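Local coordinates for protein dehydroascorbate reductase (PDB 5XFT) that probably reduces dehydroascorbate to ascorbate, using two molecules of glutathione and releasing glutathione disulfide, at residues 19-22 against 23-26; 190-194 against 195-199. All coordinates share one frame; numbering follows the deposited sequence.

Interaction 1 of 2, residues 19-22 against 23-26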
loop_
_atom_site.group_PDB
_atom_site.type_symbol
_atom_site.label_atom_id
_atom_site.label_comp_id
_atom_site.label_asym_id
_atom_site.label_seq_id
_atom_site.Cartn_x
_atom_site.Cartn_y
_atom_site.Cartn_z
ATOM N N LEU A 19 -6.367 -5.731 8.495
ATOM C CA LEU A 19 -7.054 -5.932 7.229
ATOM C C LEU A 19 -6.291 -5.234 6.094
ATOM O O LEU A 19 -5.087 -4.961 6.217
ATOM C CB LEU A 19 -8.512 -5.487 7.362
ATOM C CG LEU A 19 -9.352 -6.457 8.221
ATOM C CD1 LEU A 19 -10.837 -6.118 8.188
ATOM C CD2 LEU A 19 -9.110 -7.928 7.833
ATOM N N ASP A 20 -6.993 -4.932 5.001
ATOM C CA ASP A 20 -6.381 -4.880 3.675
ATOM C C ASP A 20 -6.152 -3.477 3.110
ATOM O O ASP A 20 -5.753 -3.367 1.943
ATOM C CB ASP A 20 -7.246 -5.666 2.691
ATOM C CG ASP A 20 -8.641 -5.085 2.566
ATOM O OD1 ASP A 20 -9.296 -4.898 3.614
ATOM O OD2 ASP A 20 -9.067 -4.773 1.432
ATOM N N CYS A 21 -6.389 -2.413 3.871
ATOM C CA CYS A 21 -6.308 -1.070 3.295
ATOM C C CYS A 21 -4.915 -0.789 2.743
ATOM O O CYS A 21 -3.932 -0.861 3.495
ATOM C CB CYS A 21 -6.669 -0.004 4.321
ATOM S SG CYS A 21 -6.481 1.680 3.674
ATOM N N PRO A 22 -4.782 -0.465 1.455
ATOM C CA PRO A 22 -3.438 -0.269 0.884
ATOM C C PRO A 22 -2.754 1.008 1.344
ATOM O O PRO A 22 -1.518 1.079 1.288
ATOM C CB PRO A 22 -3.702 -0.247 -0.629
ATOM C CG PRO A 22 -5.114 0.236 -0.754
ATOM C CD PRO A 22 -5.845 -0.336 0.443
ATOM N N PHE A 23 -3.508 2.013 1.801
ATOM C CA PHE A 23 -2.894 3.249 2.277
ATOM C C PHE A 23 -2.354 3.088 3.696
ATOM O O PHE A 23 -1.220 3.499 3.994
ATOM C CB PHE A 23 -3.908 4.390 2.178
ATOM C CG PHE A 23 -4.482 4.547 0.802
ATOM C CD1 PHE A 23 -3.858 5.356 -0.129
ATOM C CD2 PHE A 23 -5.624 3.856 0.423
ATOM C CE1 PHE A 23 -4.369 5.489 -1.414
ATOM C CE2 PHE A 23 -6.140 3.984 -0.861
ATOM C CZ PHE A 23 -5.510 4.803 -1.779
ATOM N N CYS A 24 -3.157 2.484 4.582
ATOM C CA CYS A 24 -2.624 1.965 5.838
ATOM C C CYS A 24 -1.404 1.104 5.578
ATOM O O CYS A 24 -0.374 1.242 6.251
ATOM C CB CYS A 24 -3.673 1.128 6.564
ATOM S SG CYS A 24 -5.198 1.945 6.999
ATOM N N HIS A 25 -1.507 0.199 4.602
ATOM C CA HIS A 25 -0.373 -0.651 4.264
ATOM C C HIS A 25 0.854 0.184 3.922
ATOM O O HIS A 25 1.977 -0.168 4.301
ATOM C CB HIS A 25 -0.742 -1.583 3.108
ATOM C CG HIS A 25 0.167 -2.763 2.967
ATOM N ND1 HIS A 25 0.068 -3.656 1.923
ATOM C CD2 HIS A 25 1.190 -3.200 3.739
ATOM C CE1 HIS A 25 0.994 -4.590 2.053
ATOM N NE2 HIS A 25 1.689 -4.336 3.145
ATOM N N ARG A 26 0.658 1.308 3.230
ATOM C CA ARG A 26 1.792 2.148 2.855
ATOM C C ARG A 26 2.446 2.768 4.085
ATOM O O ARG A 26 3.678 2.751 4.226
ATOM C CB ARG A 26 1.350 3.235 1.871
ATOM C CG ARG A 26 2.294 4.443 1.858
ATOM C CD ARG A 26 1.674 5.683 1.184
ATOM N NE ARG A 26 2.694 6.490 0.534
ATOM C CZ ARG A 26 2.439 7.693 0.029
ATOM N NH1 ARG A 26 1.205 8.183 0.100
ATOM N NH2 ARG A 26 3.384 8.409 -0.564
#

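Interaction 2 of 2, residues 190-194 against 195-199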
loop_
_atom_site.group_PDB
_atom_site.type_symbol
_atom_site.label_atom_id
_atom_site.label_comp_id
_atom_site.label_asym_id
_atom_site.label_seq_id
_atom_site.Cartn_x
_atom_site.Cartn_y
_atom_site.Cartn_z
ATOM N N ALA A 190 10.636 -10.608 -4.465
ATOM C CA ALA A 190 11.520 -9.875 -3.566
ATOM C C ALA A 190 10.750 -9.298 -2.384
ATOM O O ALA A 190 11.191 -9.404 -1.234
ATOM C CB ALA A 190 12.243 -8.764 -4.331
ATOM N N LEU A 191 9.592 -8.681 -2.649
ATOM C CA LEU A 191 8.776 -8.134 -1.567
ATOM C C LEU A 191 8.330 -9.229 -0.613
ATOM O O LEU A 191 8.408 -9.075 0.609
ATOM C CB LEU A 191 7.559 -7.402 -2.130
ATOM C CG LEU A 191 7.822 -6.068 -2.814
ATOM C CD1 LEU A 191 6.639 -5.669 -3.637
ATOM C CD2 LEU A 191 8.121 -5.021 -1.769
ATOM N N LYS A 192 7.865 -10.351 -1.157
ATOM C CA LYS A 192 7.449 -11.452 -0.306
ATOM C C LYS A 192 8.609 -12.016 0.503
ATOM O O LYS A 192 8.377 -12.619 1.557
ATOM C CB LYS A 192 6.783 -12.535 -1.157
ATOM C CG LYS A 192 5.605 -11.995 -1.969
ATOM C CD LYS A 192 4.518 -13.028 -2.176
ATOM C CE LYS A 192 4.560 -13.604 -3.578
ATOM N NZ LYS A 192 3.240 -14.177 -3.964
ATOM N N ALA A 193 9.848 -11.808 0.059
ATOM C CA ALA A 193 10.988 -12.245 0.858
ATOM C C ALA A 193 11.309 -11.301 2.014
ATOM O O ALA A 193 11.939 -11.734 2.986
ATOM C CB ALA A 193 12.224 -12.404 -0.029
ATOM N N LEU A 194 10.879 -10.041 1.942
ATOM C CA LEU A 194 11.315 -9.037 2.914
ATOM C C LEU A 194 10.639 -9.242 4.264
ATOM O O LEU A 194 9.416 -9.412 4.320
ATOM C CB LEU A 194 11.006 -7.634 2.408
ATOM C CG LEU A 194 12.096 -6.917 1.621
ATOM C CD1 LEU A 194 11.530 -5.638 1.050
ATOM C CD2 LEU A 194 13.294 -6.627 2.514
ATOM N N PRO A 195 11.390 -9.210 5.369
ATOM C CA PRO A 195 10.743 -9.238 6.691
ATOM C C PRO A 195 9.849 -8.038 6.940
ATOM O O PRO A 195 8.833 -8.171 7.632
ATOM C CB PRO A 195 11.932 -9.262 7.663
ATOM C CG PRO A 195 13.088 -9.759 6.851
ATOM C CD PRO A 195 12.858 -9.230 5.470
ATOM N N GLU A 196 10.203 -6.865 6.408
ATOM C CA GLU A 196 9.329 -5.703 6.538
ATOM C C GLU A 196 7.965 -5.977 5.923
ATOM O O GLU A 196 6.930 -5.609 6.495
ATOM C CB GLU A 196 9.966 -4.475 5.885
ATOM C CG GLU A 196 11.190 -3.926 6.601
ATOM C CD GLU A 196 12.493 -4.507 6.077
ATOM O OE1 GLU A 196 12.627 -5.752 6.021
ATOM O OE2 GLU A 196 13.380 -3.706 5.708
ATOM N N TRP A 197 7.945 -6.625 4.755
ATOM C CA TRP A 197 6.687 -7.005 4.127
ATOM C C TRP A 197 5.983 -8.095 4.923
ATOM O O TRP A 197 4.760 -8.050 5.103
ATOM C CB TRP A 197 6.956 -7.465 2.695
ATOM C CG TRP A 197 5.757 -7.955 1.948
ATOM C CD1 TRP A 197 5.243 -9.221 1.955
ATOM C CD2 TRP A 197 4.928 -7.190 1.065
ATOM N NE1 TRP A 197 4.140 -9.289 1.134
ATOM C CE2 TRP A 197 3.925 -8.054 0.578
ATOM C CE3 TRP A 197 4.931 -5.857 0.644
ATOM C CZ2 TRP A 197 2.938 -7.628 -0.308
ATOM C CZ3 TRP A 197 3.951 -5.437 -0.239
ATOM C CH2 TRP A 197 2.968 -6.320 -0.704
ATOM N N GLN A 198 6.743 -9.082 5.411
ATOM C CA GLN A 198 6.151 -10.185 6.159
ATOM C C GLN A 198 5.483 -9.710 7.439
ATOM O O GLN A 198 4.511 -10.321 7.896
ATOM C CB GLN A 198 7.217 -11.227 6.495
ATOM C CG GLN A 198 7.763 -11.977 5.301
ATOM C CD GLN A 198 8.907 -12.903 5.669
ATOM O OE1 GLN A 198 9.310 -12.984 6.831
ATOM N NE2 GLN A 198 9.438 -13.607 4.678
ATOM N N HIS A 199 5.991 -8.633 8.038
ATOM C CA HIS A 199 5.451 -8.207 9.322
ATOM C C HIS A 199 4.022 -7.702 9.193
ATOM O O HIS A 199 3.242 -7.807 10.145
ATOM C CB HIS A 199 6.351 -7.140 9.939
ATOM C CG HIS A 199 7.692 -7.657 10.351
ATOM N ND1 HIS A 199 8.019 -8.995 10.292
ATOM C CD2 HIS A 199 8.789 -7.021 10.827
ATOM C CE1 HIS A 199 9.259 -9.161 10.716
ATOM N NE2 HIS A 199 9.748 -7.980 11.048
#

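Interaction 1 of 2, residues 19-22 against 23-26
The backbone N-H of H25 is held by the carbonyl oxygen of C21, with H25 N 2.9 Å from C21 O and an N-H...O angle of 154°, and this bond closes the first turn of helix 22-33. A second backbone bond follows it one residue on, from R26 N to P22 O, more bent at its hydrogen. C21 stands at the N-cap, just ahead of the helix, and its side chain caps the turn as well. SG of C21 accepts from C24 N at 3.5 Å, a long bond but nearly straight at 168°, so the sulfur does what a serine or aspartate oxygen often does at a helix start. SG is anti to the backbone N of C21 (chi1 176°), which swings it forward beside its own carbonyl carbon, toward the N-H of C24.

The same C21 sulfur meets two side chains. At one of them it sits at the edge of the F23 ring, close to the ring plane, with CD2 of F23 4.0 Å from SG, a sulfur-aromatic contact. CG of P22 comes obliquely onto that ring from 3.8 Å away, again at CD2. At the other, SG of C24 is 3.6 Å from SG of C21; the two cysteines lie side by side as thiols with no disulfide between them. F23 and C24 continue onto P61, while the ring of H25 leaves the turn and its ND1 is hydrogen-bonded to the hydroxyl of Y202. A C-P-F-C sequence opening a helix fits the thioredoxin-type CxxC pattern, consistent with the thioredoxin-like N-terminal domain of the GST superfamily.

Interaction 2 of 2, residues 190-194 against 195-199
W197 lies against the last turn of helix 182-193, which breaks at L194, the N-cap of a short helix, 195-199, whose first residue is P195. One face of the indole is laid over the backbone and side chain of L191: CB of L191 is 4.1 Å above the ring plane, offset toward the rim, and the backbone N of K192 lies over the same face. CD2 of L191 reaches CE3 of W197 at 4.1 Å, the two side chains crossing at a slant. The tightest approach of this side chain is at its root, where CB of W197 comes within 3.0 Å of L191 O, an oxygen that also accepts from L194 N. CG of W197 is anti to its backbone N (chi1 177°), which carries the indole back over the preceding helix. Further out, the same ring meets Y163 edge-to-face, and its NE1 makes a weak hydrogen bond to D201.

L194 links the two helices. Its carbonyl oxygen accepts from Q198 N at 2.9 Å, closing the first turn of the new helix. CB of L194 packs on CB of W197 at 4.1 Å. Its CD2 methyl lies 3.7 Å from OE1 of E196, whose chain is bent at chi2 (92°) to bring the carboxylate back toward L194. The leucine side chain also meets the P195 ring at about a right angle, and beyond the break it rests on L145 and L151.

On the solvent side Q198 folds back across the joint, and its amide arrives at the end of helix 182-193. There NE2 of Q198 gives a nearly straight but weak hydrogen bond, 3.4 Å long, to the backbone O of K192.

Overall arrangement
Going from the N terminus, the chain leaves strand 17-18 and enters helix 22-33 of the thioredoxin-like domain; interaction 1 closes that entry within one turn. After the rest of the sheet and the helices up to 153-173, it reaches interaction 2, which closes the corner between helices 182-193 and 195-199. The two contacts come in series, neither nesting within nor crossing the other, and their centres are about 15 Å apart. They meet in space where CE1 of H25 packs on CH2 of W197 at 3.8 Å. Helix 153-173 touches both, through P160 against H25 and A159 against W197, so the thioredoxin-like and helical domains join here.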